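Local structure of transcriptional regulator, GntR family (Ralstonia eutropha, 3IHU) at residues Gly52-Ser55 / Val56-Ala59; Arg39-Glu42 / Thr43-Val46; Thr20-Phe23 / Gly24-Gly28; Arg142-Tyr145 / Arg146-Glu150. The protein probably binds DNA as a transcription factor of the GntR family, joining a winged helix-turn-helix domain to an all-helical FCD domain. All coordinates share one frame; numbering follows the deposited sequence. Where two conformers were deposited one is given.

Interaction 1. Residues Gly52-Ser55 / Val56-Ala59; sequences GRNS and VREA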
ATOM      1  N   GLY A  52      24.943  -1.343  -1.182  1.00 18.25           N
ATOM      2  CA  GLY A  52      25.973  -0.890  -0.247  1.00 17.27           C
ATOM      3  C   GLY A  52      25.399  -0.130   0.946  1.00 17.40           C
ATOM      4  O   GLY A  52      24.209   0.258   0.956  1.00 16.39           O
ATOM      5  N   ARG A  53      26.268   0.088   1.926  1.00 17.10           N
ATOM      6  CA  ARG A  53      25.954   0.824   3.133  1.00 18.26           C
ATOM      7  C   ARG A  53      25.272   2.168   2.895  1.00 18.73           C
ATOM      8  O   ARG A  53      24.211   2.406   3.479  1.00 17.89           O
ATOM      9  CB  ARG A  53      27.189   1.045   3.976  1.00 17.95           C
ATOM     10  CG  ARG A  53      27.792  -0.230   4.505  1.00 19.48           C
ATOM     11  CD  ARG A  53      29.100   0.061   5.214  1.00 20.47           C
ATOM     12  NE  ARG A  53      29.815  -1.165   5.611  1.00 23.19           N
ATOM     13  CZ  ARG A  53      29.467  -1.942   6.648  1.00 27.33           C
ATOM     14  NH1 ARG A  53      28.410  -1.644   7.405  1.00 30.70           N
ATOM     15  NH2 ARG A  53      30.173  -3.027   6.953  1.00 28.20           N
ATOM     16  N   ASN A  54      25.838   3.033   2.051  1.00 18.66           N
ATOM     17  CA  ASN A  54      25.205   4.351   1.807  1.00 19.87           C
ATOM     18  C   ASN A  54      23.760   4.222   1.375  1.00 19.88           C
ATOM     19  O   ASN A  54      22.890   4.941   1.888  1.00 21.36           O
ATOM     20  CB  ASN A  54      26.005   5.239   0.821  1.00 19.51           C
ATOM     21  CG  ASN A  54      27.245   5.848   1.463  1.00 21.50           C
ATOM     22  OD1 ASN A  54      27.451   5.693   2.677  1.00 25.09           O
ATOM     23  ND2 ASN A  54      28.096   6.542   0.653  1.00 19.54           N
ATOM     24  N   SER A  55      23.481   3.291   0.468  1.00 19.60           N
ATOM     25  CA  SER A  55      22.116   3.088   0.002  1.00 19.38           C
ATOM     26  C   SER A  55      21.183   2.579   1.114  1.00 19.03           C
ATOM     27  O   SER A  55      20.049   3.042   1.194  1.00 18.30           O
ATOM     28  CB  SER A  55      22.063   2.151  -1.226  1.00 19.86           C
ATOM     29  OG  SER A  55      22.841   2.685  -2.289  1.00 20.81           O
ATOM     30  N   VAL A  56      21.655   1.667   1.965  1.00 18.72           N
ATOM     31  CA  VAL A  56      20.857   1.224   3.122  1.00 19.27           C
ATOM     32  C   VAL A  56      20.534   2.417   4.008  1.00 20.18           C
ATOM     33  O   VAL A  56      19.388   2.653   4.329  1.00 21.13           O
ATOM     34  CB  VAL A  56      21.556   0.137   3.965  1.00 19.32           C
ATOM     35  CG1 VAL A  56      20.799  -0.091   5.287  1.00 19.53           C
ATOM     36  CG2 VAL A  56      21.695  -1.161   3.158  1.00 17.95           C
ATOM     37  N   ARG A  57      21.556   3.182   4.362  1.00 20.86           N
ATOM     38  CA  ARG A  57      21.373   4.328   5.217  1.00 21.60           C
ATOM     39  C   ARG A  57      20.339   5.296   4.659  1.00 22.26           C
ATOM     40  O   ARG A  57      19.450   5.751   5.378  1.00 21.82           O
ATOM     41  CB  ARG A  57      22.709   5.013   5.429  1.00 21.81           C
ATOM     42  CG  ARG A  57      23.600   4.200   6.311  1.00 22.52           C
ATOM     43  CD  ARG A  57      24.938   4.861   6.532  1.00 22.83           C
ATOM     44  NE  ARG A  57      25.878   3.863   7.037  1.00 23.56           N
ATOM     45  CZ  ARG A  57      27.199   3.983   7.064  1.00 24.82           C
ATOM     46  NH1 ARG A  57      27.811   5.090   6.625  1.00 26.81           N
ATOM     47  NH2 ARG A  57      27.926   2.980   7.543  1.00 25.53           N
ATOM     48  N   GLU A  58      20.453   5.591   3.372  1.00 23.32           N
ATOM     49  CA  GLU A  58      19.531   6.479   2.701  1.00 24.01           C
ATOM     50  C   GLU A  58      18.108   5.924   2.681  1.00 24.39           C
ATOM     51  O   GLU A  58      17.132   6.655   2.934  1.00 23.74           O
ATOM     52  CB  GLU A  58      20.022   6.754   1.274  1.00 24.63           C
ATOM     53  CG  GLU A  58      19.028   7.579   0.474  1.00 28.13           C
ATOM     54  CD  GLU A  58      19.482   7.855  -0.956  1.00 31.53           C
ATOM     55  OE1 GLU A  58      20.707   7.977  -1.189  1.00 35.12           O
ATOM     56  OE2 GLU A  58      18.600   7.929  -1.838  1.00 34.16           O
ATOM     57  N   ALA A  59      17.976   4.628   2.375  1.00 23.60           N
ATOM     58  CA  ALA A  59      16.666   3.985   2.379  1.00 23.40           C
ATOM     59  C   ALA A  59      16.061   4.026   3.790  1.00 22.66           C
ATOM     60  O   ALA A  59      14.861   4.309   3.954  1.00 23.69           O
ATOM     61  CB  ALA A  59      16.760   2.567   1.861  1.00 21.89           C
TER

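Interaction 2. Residues Arg39-Glu42 / Thr43-Val46; sequences RLVE and TDLV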
ATOM      1  N   ARG A  39      13.989  -5.760  14.353  1.00 16.57           N
ATOM      2  CA  ARG A  39      15.270  -5.081  14.393  1.00 19.57           C
ATOM      3  C   ARG A  39      16.021  -5.247  13.109  1.00 19.08           C
ATOM      4  O   ARG A  39      16.266  -6.375  12.710  1.00 21.44           O
ATOM      5  CB  ARG A  39      16.143  -5.724  15.431  1.00 20.83           C
ATOM      6  CG  ARG A  39      15.803  -5.272  16.757  1.00 23.08           C
ATOM      7  CD  ARG A  39      16.808  -4.264  17.314  1.00 26.72           C
ATOM      8  NE  ARG A  39      16.191  -3.845  18.563  1.00 28.82           N
ATOM      9  CZ  ARG A  39      16.386  -2.691  19.178  1.00 31.60           C
ATOM     10  NH1 ARG A  39      17.248  -1.780  18.707  1.00 28.69           N
ATOM     11  NH2 ARG A  39      15.689  -2.466  20.285  1.00 33.03           N
ATOM     12  N   LEU A  40      16.341  -4.154  12.436  1.00 18.87           N
ATOM     13  CA  LEU A  40      17.084  -4.235  11.198  1.00 18.19           C
ATOM     14  C   LEU A  40      18.525  -3.872  11.430  1.00 18.81           C
ATOM     15  O   LEU A  40      18.821  -2.874  12.067  1.00 18.38           O
ATOM     16  CB  LEU A  40      16.475  -3.327  10.156  1.00 18.20           C
ATOM     17  CG  LEU A  40      15.014  -3.560   9.857  1.00 18.90           C
ATOM     18  CD1 LEU A  40      14.470  -2.465   8.911  1.00 19.13           C
ATOM     19  CD2 LEU A  40      14.829  -4.982   9.329  1.00 17.79           C
ATOM     20  N   VAL A  41      19.424  -4.706  10.922  1.00 18.80           N
ATOM     21  CA  VAL A  41      20.838  -4.530  11.048  1.00 19.01           C
ATOM     22  C   VAL A  41      21.391  -4.104   9.663  1.00 19.00           C
ATOM     23  O   VAL A  41      21.154  -4.805   8.664  1.00 18.02           O
ATOM     24  CB  VAL A  41      21.494  -5.870  11.526  1.00 19.22           C
ATOM     25  CG1 VAL A  41      22.948  -5.748  11.519  1.00 18.27           C
ATOM     26  CG2 VAL A  41      21.005  -6.232  12.968  1.00 19.72           C
ATOM     27  N   GLU A  42      22.124  -2.982   9.603  1.00 18.99           N
ATOM     28  CA  GLU A  42      22.724  -2.486   8.339  1.00 19.36           C
ATOM     29  C   GLU A  42      23.382  -3.612   7.494  1.00 18.69           C
ATOM     30  O   GLU A  42      23.078  -3.760   6.332  1.00 17.77           O
ATOM     31  CB  GLU A  42      23.736  -1.345   8.607  1.00 20.05           C
ATOM     32  CG  GLU A  42      24.535  -0.861   7.386  1.00 21.74           C
ATOM     33  CD  GLU A  42      25.288   0.471   7.617  1.00 21.64           C
ATOM     34  OE1 GLU A  42      26.513   0.390   7.836  1.00 18.54           O
ATOM     35  OE2 GLU A  42      24.645   1.572   7.579  1.00 23.17           O
ATOM     36  N   THR A  43      24.254  -4.415   8.091  1.00 17.79           N
ATOM     37  CA  THR A  43      24.951  -5.434   7.338  1.00 16.81           C
ATOM     38  C   THR A  43      24.018  -6.553   6.820  1.00 15.59           C
ATOM     39  O   THR A  43      24.275  -7.137   5.767  1.00 12.51           O
ATOM     40  CB  THR A  43      26.069  -6.082   8.172  1.00 16.99           C
ATOM     41  OG1 THR A  43      25.489  -6.583   9.371  1.00 18.29           O
ATOM     42  CG2 THR A  43      27.201  -5.101   8.501  1.00 16.33           C
ATOM     43  N   ASP A  44      22.961  -6.876   7.569  1.00 14.58           N
ATOM     44  CA  ASP A  44      21.951  -7.821   7.088  1.00 14.50           C
ATOM     45  C   ASP A  44      21.236  -7.247   5.872  1.00 14.53           C
ATOM     46  O   ASP A  44      20.973  -7.940   4.891  1.00 15.47           O
ATOM     47  CB  ASP A  44      20.901  -8.086   8.183  1.00 15.71           C
ATOM     48  CG  ASP A  44      21.446  -8.960   9.303  1.00 17.37           C
ATOM     49  OD1 ASP A  44      22.598  -9.466   9.195  1.00 15.58           O
ATOM     50  OD2 ASP A  44      20.728  -9.104  10.293  1.00 17.57           O
ATOM     51  N   LEU A  45      20.926  -5.969   5.910  1.00 13.23           N
ATOM     52  CA  LEU A  45      20.256  -5.362   4.776  1.00 14.17           C
ATOM     53  C   LEU A  45      21.157  -5.267   3.545  1.00 14.05           C
ATOM     54  O   LEU A  45      20.662  -5.420   2.426  1.00 14.89           O
ATOM     55  CB  LEU A  45      19.746  -3.984   5.134  1.00 14.02           C
ATOM     56  CG  LEU A  45      18.660  -4.040   6.204  1.00 12.75           C
ATOM     57  CD1 LEU A  45      18.236  -2.589   6.559  1.00 14.51           C
ATOM     58  CD2 LEU A  45      17.480  -4.858   5.701  1.00 11.82           C
ATOM     59  N   VAL A  46      22.442  -4.966   3.743  1.00 14.15           N
ATOM     60  CA  VAL A  46      23.418  -4.962   2.646  1.00 13.71           C
ATOM     61  C   VAL A  46      23.426  -6.325   1.945  1.00 14.00           C
ATOM     62  O   VAL A  46      23.366  -6.399   0.708  1.00 14.34           O
ATOM     63  CB  VAL A  46      24.821  -4.581   3.135  1.00 13.40           C
ATOM     64  CG1 VAL A  46      25.986  -4.943   2.039  1.00 12.80           C
ATOM     65  CG2 VAL A  46      24.883  -3.094   3.553  1.00 11.73           C
TER
HETATM   66  O   HOH W   1      18.317  -7.543   9.846  1.00 27.54           O

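Interaction 3. Residues Thr20-Phe23 / Gly24-Gly28; sequences TVFF and GIMSG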
ATOM      1  N   THR A  20      15.524   0.115  -3.861  1.00 26.41           N
ATOM      2  CA  THR A  20      15.328  -1.317  -3.754  1.00 26.08           C
ATOM      3  C   THR A  20      15.170  -1.727  -2.292  1.00 24.97           C
ATOM      4  O   THR A  20      14.405  -2.627  -1.984  1.00 24.55           O
ATOM      5  CB  THR A  20      16.474  -2.162  -4.372  1.00 26.67           C
ATOM      6  OG1 THR A  20      17.561  -2.226  -3.456  1.00 28.65           O
ATOM      7  CG2 THR A  20      16.954  -1.641  -5.742  1.00 26.00           C
ATOM      8  N   VAL A  21      15.870  -1.052  -1.387  1.00 23.81           N
ATOM      9  CA  VAL A  21      15.648  -1.251   0.061  1.00 23.34           C
ATOM     10  C   VAL A  21      14.355  -0.575   0.557  1.00 23.91           C
ATOM     11  O   VAL A  21      13.590  -1.124   1.395  1.00 22.85           O
ATOM     12  CB  VAL A  21      16.853  -0.733   0.861  1.00 23.05           C
ATOM     13  CG1 VAL A  21      16.660  -0.981   2.329  1.00 22.69           C
ATOM     14  CG2 VAL A  21      18.154  -1.378   0.342  1.00 22.01           C
ATOM     15  N   PHE A  22      14.120   0.635   0.089  1.00 23.87           N
ATOM     16  CA  PHE A  22      12.924   1.384   0.501  1.00 24.53           C
ATOM     17  C   PHE A  22      11.654   0.615   0.131  1.00 24.99           C
ATOM     18  O   PHE A  22      10.811   0.330   0.990  1.00 23.93           O
ATOM     19  CB  PHE A  22      12.919   2.746  -0.161  1.00 24.64           C
ATOM     20  CG  PHE A  22      11.748   3.620   0.210  1.00 27.56           C
ATOM     21  CD1 PHE A  22      11.713   4.284   1.419  1.00 30.64           C
ATOM     22  CD2 PHE A  22      10.709   3.821  -0.691  1.00 33.28           C
ATOM     23  CE1 PHE A  22      10.653   5.126   1.740  1.00 32.25           C
ATOM     24  CE2 PHE A  22       9.639   4.663  -0.359  1.00 34.27           C
ATOM     25  CZ  PHE A  22       9.625   5.302   0.855  1.00 32.79           C
ATOM     26  N   PHE A  23      11.556   0.222  -1.127  1.00 25.51           N
ATOM     27  CA  PHE A  23      10.387  -0.514  -1.580  1.00 26.92           C
ATOM     28  C   PHE A  23      10.393  -1.980  -1.141  1.00 26.03           C
ATOM     29  O   PHE A  23       9.324  -2.554  -0.882  1.00 27.20           O
ATOM     30  CB  PHE A  23      10.215  -0.354  -3.086  1.00 26.92           C
ATOM     31  CG  PHE A  23       9.848   1.050  -3.481  1.00 31.04           C
ATOM     32  CD1 PHE A  23       8.589   1.577  -3.137  1.00 35.14           C
ATOM     33  CD2 PHE A  23      10.738   1.853  -4.176  1.00 34.89           C
ATOM     34  CE1 PHE A  23       8.235   2.888  -3.492  1.00 35.36           C
ATOM     35  CE2 PHE A  23      10.396   3.163  -4.521  1.00 36.27           C
ATOM     36  CZ  PHE A  23       9.143   3.677  -4.183  1.00 36.65           C
ATOM     37  N   GLY A  24      11.580  -2.573  -1.038  1.00 25.28           N
ATOM     38  CA  GLY A  24      11.722  -3.924  -0.537  1.00 23.87           C
ATOM     39  C   GLY A  24      11.212  -4.141   0.874  1.00 23.23           C
ATOM     40  O   GLY A  24      10.602  -5.191   1.166  1.00 21.44           O
ATOM     41  N   ILE A  25      11.449  -3.173   1.770  1.00 22.46           N
ATOM     42  CA  ILE A  25      10.995  -3.339   3.146  1.00 22.87           C
ATOM     43  C   ILE A  25       9.486  -3.089   3.212  1.00 24.42           C
ATOM     44  O   ILE A  25       8.759  -3.763   3.915  1.00 23.26           O
ATOM     45  CB  ILE A  25      11.776  -2.459   4.114  1.00 23.30           C
ATOM     46  CG1 ILE A  25      13.193  -3.041   4.310  1.00 21.05           C
ATOM     47  CG2 ILE A  25      11.044  -2.350   5.442  1.00 23.14           C
ATOM     48  CD1 ILE A  25      14.159  -2.055   4.956  1.00 22.67           C
HETATM   49  N   MSE A  26       9.016  -2.149   2.428  1.00 25.89           N
HETATM   50  CA  MSE A  26       7.577  -1.883   2.385  1.00 28.05           C
HETATM   51  C   MSE A  26       6.820  -3.054   1.768  1.00 26.94           C
HETATM   52  O   MSE A  26       5.845  -3.519   2.352  1.00 27.02           O
HETATM   53  CB  MSE A  26       7.290  -0.537   1.705  1.00 28.57           C
HETATM   54  CG  MSE A  26       7.030   0.528   2.798  1.00 32.90           C
HETATM   55 SE   MSE A  26       7.138   2.306   2.201  0.75 43.55          SE
HETATM   56  CE  MSE A  26       6.970   1.964   0.289  1.00 35.42           C
ATOM     57  N   SER A  27       7.306  -3.584   0.659  1.00 27.48           N
ATOM     58  CA  SER A  27       6.664  -4.770   0.099  1.00 27.84           C
ATOM     59  C   SER A  27       6.784  -6.015   0.998  1.00 26.38           C
ATOM     60  O   SER A  27       5.804  -6.753   1.157  1.00 25.90           O
ATOM     61  CB  SER A  27       7.171  -5.086  -1.293  1.00 27.84           C
ATOM     62  OG  SER A  27       8.564  -5.249  -1.260  1.00 33.27           O
ATOM     63  N   GLY A  28       7.965  -6.233   1.584  1.00 24.18           N
ATOM     64  CA  GLY A  28       8.171  -7.320   2.541  1.00 22.49           C
ATOM     65  C   GLY A  28       7.239  -7.269   3.745  1.00 21.61           C
ATOM     66  O   GLY A  28       6.786  -8.301   4.219  1.00 20.28           O
TER

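Interaction 4. Residues Arg142-Tyr145 / Arg146-Glu150; sequences RHFY and RTLLE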
ATOM      1  N   ARG A 142      -0.735  -3.991  -5.653  1.00 22.15           N
ATOM      2  CA  ARG A 142       0.180  -2.909  -5.972  0.50 22.67           C
ATOM      3  C   ARG A 142      -0.061  -2.416  -7.419  1.00 22.77           C
ATOM      4  O   ARG A 142      -0.154  -1.199  -7.637  1.00 21.66           O
ATOM      5  CB  ARG A 142       1.641  -3.315  -5.700  0.50 23.49           C
ATOM      6  CG  ARG A 142       2.556  -2.153  -5.313  0.50 25.73           C
ATOM      7  CD  ARG A 142       3.913  -2.583  -4.676  0.50 25.79           C
ATOM      8  NE  ARG A 142       3.787  -3.143  -3.321  0.50 25.12           N
ATOM      9  CZ  ARG A 142       3.691  -2.432  -2.191  0.50 25.46           C
ATOM     10  NH1 ARG A 142       3.685  -1.106  -2.210  0.50 24.08           N
ATOM     11  NH2 ARG A 142       3.588  -3.065  -1.028  0.50 24.41           N
ATOM     12  N   HIS A 143      -0.189  -3.330  -8.389  1.00 20.91           N
ATOM     13  CA  HIS A 143      -0.451  -2.957  -9.759  1.00 20.73           C
ATOM     14  C   HIS A 143      -1.754  -2.161  -9.975  1.00 19.33           C
ATOM     15  O   HIS A 143      -1.809  -1.205 -10.761  1.00 18.33           O
ATOM     16  CB  HIS A 143      -0.455  -4.240 -10.645  1.00 22.08           C
ATOM     17  CG  HIS A 143      -0.564  -3.955 -12.096  1.00 25.85           C
ATOM     18  ND1 HIS A 143       0.265  -3.052 -12.736  1.00 30.85           N
ATOM     19  CD2 HIS A 143      -1.393  -4.450 -13.051  1.00 28.68           C
ATOM     20  CE1 HIS A 143      -0.059  -2.998 -14.017  1.00 29.36           C
ATOM     21  NE2 HIS A 143      -1.056  -3.836 -14.234  1.00 27.97           N
ATOM     22  N   PHE A 144      -2.802  -2.577  -9.284  1.00 17.85           N
ATOM     23  CA  PHE A 144      -4.078  -1.889  -9.298  1.00 17.03           C
ATOM     24  C   PHE A 144      -3.911  -0.430  -8.849  1.00 15.87           C
ATOM     25  O   PHE A 144      -4.319   0.496  -9.551  1.00 12.95           O
ATOM     26  CB  PHE A 144      -5.000  -2.622  -8.328  1.00 17.20           C
ATOM     27  CG  PHE A 144      -6.346  -2.040  -8.198  1.00 17.75           C
ATOM     28  CD1 PHE A 144      -7.173  -1.955  -9.276  1.00 20.31           C
ATOM     29  CD2 PHE A 144      -6.809  -1.603  -6.974  1.00 20.45           C
ATOM     30  CE1 PHE A 144      -8.451  -1.458  -9.140  1.00 21.29           C
ATOM     31  CE2 PHE A 144      -8.094  -1.103  -6.832  1.00 17.84           C
ATOM     32  CZ  PHE A 144      -8.907  -1.040  -7.936  1.00 19.80           C
ATOM     33  N   TYR A 145      -3.248  -0.245  -7.703  1.00 16.04           N
ATOM     34  CA  TYR A 145      -3.022   1.103  -7.153  1.00 17.30           C
ATOM     35  C   TYR A 145      -2.174   1.923  -8.082  1.00 17.77           C
ATOM     36  O   TYR A 145      -2.482   3.090  -8.337  1.00 17.95           O
ATOM     37  CB  TYR A 145      -2.374   1.028  -5.765  1.00 16.94           C
ATOM     38  CG  TYR A 145      -3.372   0.847  -4.655  1.00 19.88           C
ATOM     39  CD1 TYR A 145      -4.133  -0.288  -4.542  1.00 22.50           C
ATOM     40  CD2 TYR A 145      -3.525   1.832  -3.666  1.00 24.33           C
ATOM     41  CE1 TYR A 145      -5.046  -0.444  -3.529  1.00 23.37           C
ATOM     42  CE2 TYR A 145      -4.449   1.678  -2.652  1.00 25.95           C
ATOM     43  CZ  TYR A 145      -5.192   0.551  -2.583  1.00 24.58           C
ATOM     44  OH  TYR A 145      -6.061   0.451  -1.564  1.00 25.17           O
ATOM     45  N   ARG A 146      -1.092   1.341  -8.597  1.00 17.69           N
ATOM     46  CA  ARG A 146      -0.253   2.082  -9.526  1.00 19.38           C
ATOM     47  C   ARG A 146      -1.003   2.522 -10.802  1.00 18.48           C
ATOM     48  O   ARG A 146      -0.841   3.650 -11.298  1.00 17.68           O
ATOM     49  CB  ARG A 146       1.017   1.272  -9.864  1.00 19.52           C
ATOM     50  CG  ARG A 146       1.837   1.786 -11.057  1.00 26.30           C
ATOM     51  CD  ARG A 146       2.255   3.270 -10.958  1.00 35.97           C
ATOM     52  NE  ARG A 146       2.947   3.578  -9.694  1.00 42.59           N
ATOM     53  CZ  ARG A 146       4.269   3.573  -9.508  1.00 44.74           C
ATOM     54  NH1 ARG A 146       5.098   3.265 -10.493  1.00 45.86           N
ATOM     55  NH2 ARG A 146       4.765   3.876  -8.312  1.00 45.90           N
ATOM     56  N   THR A 147      -1.866   1.661 -11.324  1.00 18.34           N
ATOM     57  CA  THR A 147      -2.659   2.027 -12.507  1.00 17.77           C
ATOM     58  C   THR A 147      -3.590   3.173 -12.154  1.00 17.57           C
ATOM     59  O   THR A 147      -3.709   4.150 -12.917  1.00 15.08           O
ATOM     60  CB  THR A 147      -3.429   0.803 -13.045  1.00 18.32           C
ATOM     61  OG1 THR A 147      -2.533  -0.313 -13.118  1.00 18.12           O
ATOM     62  CG2 THR A 147      -3.983   1.051 -14.378  1.00 17.69           C
ATOM     63  N   LEU A 148      -4.225   3.096 -10.984  1.00 17.93           N
ATOM     64  CA  LEU A 148      -5.075   4.191 -10.568  1.00 17.97           C
ATOM     65  C   LEU A 148      -4.257   5.474 -10.523  1.00 18.60           C
ATOM     66  O   LEU A 148      -4.741   6.548 -10.927  1.00 16.80           O
ATOM     67  CB  LEU A 148      -5.769   3.943  -9.223  1.00 18.09           C
ATOM     68  CG  LEU A 148      -6.818   2.838  -9.186  1.00 18.11           C
ATOM     69  CD1 LEU A 148      -7.250   2.619  -7.717  1.00 13.23           C
ATOM     70  CD2 LEU A 148      -8.012   3.168 -10.172  1.00 15.85           C
ATOM     71  N   LEU A 149      -3.016   5.364 -10.057  1.00 19.42           N
ATOM     72  CA  LEU A 149      -2.160   6.556  -9.926  1.00 19.62           C
ATOM     73  C   LEU A 149      -1.852   7.151 -11.284  1.00 19.39           C
ATOM     74  O   LEU A 149      -1.995   8.350 -11.478  1.00 19.47           O
ATOM     75  CB  LEU A 149      -0.876   6.202  -9.197  1.00 19.21           C
ATOM     76  CG  LEU A 149       0.079   7.354  -8.891  1.00 19.62           C
ATOM     77  CD1 LEU A 149      -0.514   8.427  -7.916  1.00 21.13           C
ATOM     78  CD2 LEU A 149       1.309   6.724  -8.308  1.00 20.90           C
ATOM     79  N   GLU A 150      -1.482   6.303 -12.226  1.00 20.15           N
ATOM     80  CA  GLU A 150      -1.113   6.741 -13.563  1.00 21.09           C
ATOM     81  C   GLU A 150      -2.289   7.367 -14.257  1.00 19.82           C
ATOM     82  O   GLU A 150      -2.121   8.340 -14.996  1.00 20.20           O
ATOM     83  CB  GLU A 150      -0.559   5.591 -14.415  1.00 21.63           C
ATOM     84  CG  GLU A 150       0.766   5.007 -13.927  1.00 26.28           C
ATOM     85  CD  GLU A 150       1.835   6.090 -13.650  1.00 31.86           C
ATOM     86  OE1 GLU A 150       2.028   6.990 -14.515  1.00 33.02           O
ATOM     87  OE2 GLU A 150       2.459   6.056 -12.550  1.00 33.06           O
TER

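Interaction 1. Residues Gly52-Ser55 / Val56-Ala59
The guanidinium of Arg57 carries Arg53 on one of its faces: Arg53 CB sits 4.0 Å above the guanidinium plane, off centre toward the rim, and Arg53 CD lies 3.9 Å from Arg57 NH2. Asn54 approaches the same group obliquely, its OD1 4.0 Å from Arg57 NH1, with the amide turned 58° against the guanidinium. The two arginine side chains cross at a slant, their guanidinium planes 43° apart, and Arg53 NH1 stays 4.7 Å from Arg57 NH2. Both heads converge on one carboxylate: Glu42 takes Arg53 NH1 on OE1 and Arg57 NE on OE2, and its negative charge is consistent with the two guanidiniums lying so close. Both arginine chains run extended from CG to NE, long enough to bring their heads to that carboxylate. Beneath them the backbone winds regularly. Gly52, at the N-cap, offers its O to Val56 N at 3.1 Å and opens the helix, and Arg57 N bonds to Arg53 O at 2.9 Å. Val56 is buried against Leu45 and Val46 of helix 42-49, while Ala59 packs on Ser18 and Val21 of helix 17-31. This is the start of the second helix of a helix-turn-helix, the one that in GntR-type winged-helix domains is the recognition helix, consistent with a role in reading DNA.

Interaction 2. Residues Arg39-Glu42 / Thr43-Val46
Asp44 has its CG anti to its own carbonyl carbon (chi1 -73°), which swings the carboxylate back along the helix start until OD2 lies 3.5 Å from Val41 CB. Val41 meets the carboxylate with CB and CG2, while its CG1, anti to the backbone N (chi1 174°), goes to Thr43 OG1 at 3.4 Å. Val41 therefore spreads its side chain between two residues of the first helical turn, crossing each at a slant. A water ties the same corner together: it accepts from Val41 N at 3.2 Å and donates to Asp44 OD2 at 2.9 Å. The N-H of the N-cap residue is thus linked to a carboxylate one turn on through the water. That carboxylate stands at the N-terminal end of the helix, where the helix dipole would be expected to favour its negative charge. The helix proper begins with Leu45 N bonded to Val41 O at 3.0 Å, followed by Val46 N to Glu42 O at 2.9 Å. On the interior side Leu45 CD1 reaches back to Leu40 CB at 4.1 Å, closing the corner between strand and helix with an apolar contact. Glu42, its chain extended beyond CG, sends its carboxylate to Arg57 and its neighbours on helix 53-65. Leu40 pairs through its backbone with Ala77 in the small antiparallel sheet. A short strand leading straight into the first helix of the helix-turn-helix in this way belongs to the winged-helix fold of GntR regulators.

Interaction 3. Residues Thr20-Phe23 / Gly24-Gly28
Phe22 and Met26 run alongside each other in the same direction, one turn apart on the helix. The selenium of Met26, a selenomethionine, lies over one face of the Phe22 ring, 4.5 Å from its centroid and 24° off the ring normal, which makes this a Met-aromatic contact. Rotation about the CG-SE bond (chi3 18°, near eclipsed) turns the methyl back, bringing it against both phenylalanines: Met26 CE is 3.9 Å from Phe22 CE2 and 3.8 Å from Phe23 CD1. The rings themselves meet differently, with Phe22 CD2 over the centre of the Phe23 ring, 3.7 Å above its plane, while Phe23 CZ comes in plane to the edge of Phe22. That is an edge-to-face relation, with Phe22 giving its edge to the Phe23 face. Round the helix, Val21 and Ile25 also run alongside one another, CG1 against CD1 at 3.8 Å. The backbone beneath is uneven: Gly24 N reaches Thr20 O from well above the carbonyl plane, and the bond from Met26 N to Phe22 O is weak. Ser27 N, by contrast, makes a short, nearly straight bond of 2.7 Å to Phe23 O. The Ser27 hydroxyl is close to both Phe23 O and Gly24 O. Within the DNA-binding domain, Phe22, Ile25 and Met26 all lean on Leu63 of helix 53-65, and Arg62 of that helix adds a cation-pi contact to Phe22. Val21 and Ile25 face Phe49 of helix 42-49, so helix 17-31 packs against both helices of the helix-turn-helix.

Interaction 4. Residues Arg142-Tyr145 / Arg146-Glu150
The hydroxyl of Thr147 gives its proton to His143 O at 2.6 Å, and Thr147 N bonds to the same oxygen at 2.9 Å. The two donors arrive from opposite faces of the carbonyl plane, so this one acceptor is held by a pair of bonds from a single residue. Thr147 OG1 lies anti to its carbonyl carbon (chi1 -47°), a setting that turns it back toward the preceding turn. From there it also sits above one face of the His143 imidazole, 3.8 Å over the plane and displaced toward the rim. The other carbonyls are used in the ordinary helical way, Arg142 O by Arg146 N and Phe144 O by Leu148 N, and Tyr145 O takes Leu149 N. Among the charged ends, Arg142 in one of its two conformers pairs with Glu30, while Glu150 is bound to Arg158. Arg146 NE also lies 3.8 Å from Glu150 OE2, a long contact of charges with no N-H aimed at the oxygen. On the buried side Leu148 CD1 rests over the Phe144 ring, 4.2 Å from the centroid and 22° off the normal, a CH-pi contact. Helix 134-152 runs inside the helical bundle of the FCD domain. Phe144 and Leu148 are covered by Leu118 of helix 112-130 and by helix 179-195, Tyr145 and Leu149 meet Leu101 of helix 84-105 and Phe161 of helix 155-165, and that conformer of Arg142 reaches across to helix 17-31.

Interactions 1, 2 and 3 belong to the DNA-binding domain, touch one another and are partly buried, interaction 1 with half its touching residues exposed; interaction 4, in the FCD domain, is buried. Interactions 1 and 2 join the two helices of the helix-turn-helix by charge on one side and by valine and leucine packing on the other, toward the interior. Interaction 3 shares that interior through Val21 on Ala59 and Ile25 on Leu40, but its chemistry is aromatic, with a selenomethionine over a ring. Interaction 4, its leucine and aromatic residues enclosed by helices, lies about 27 Å, centre to centre, from interaction 1, yet touches interaction 3, where one conformer of Arg142 meets Ser27.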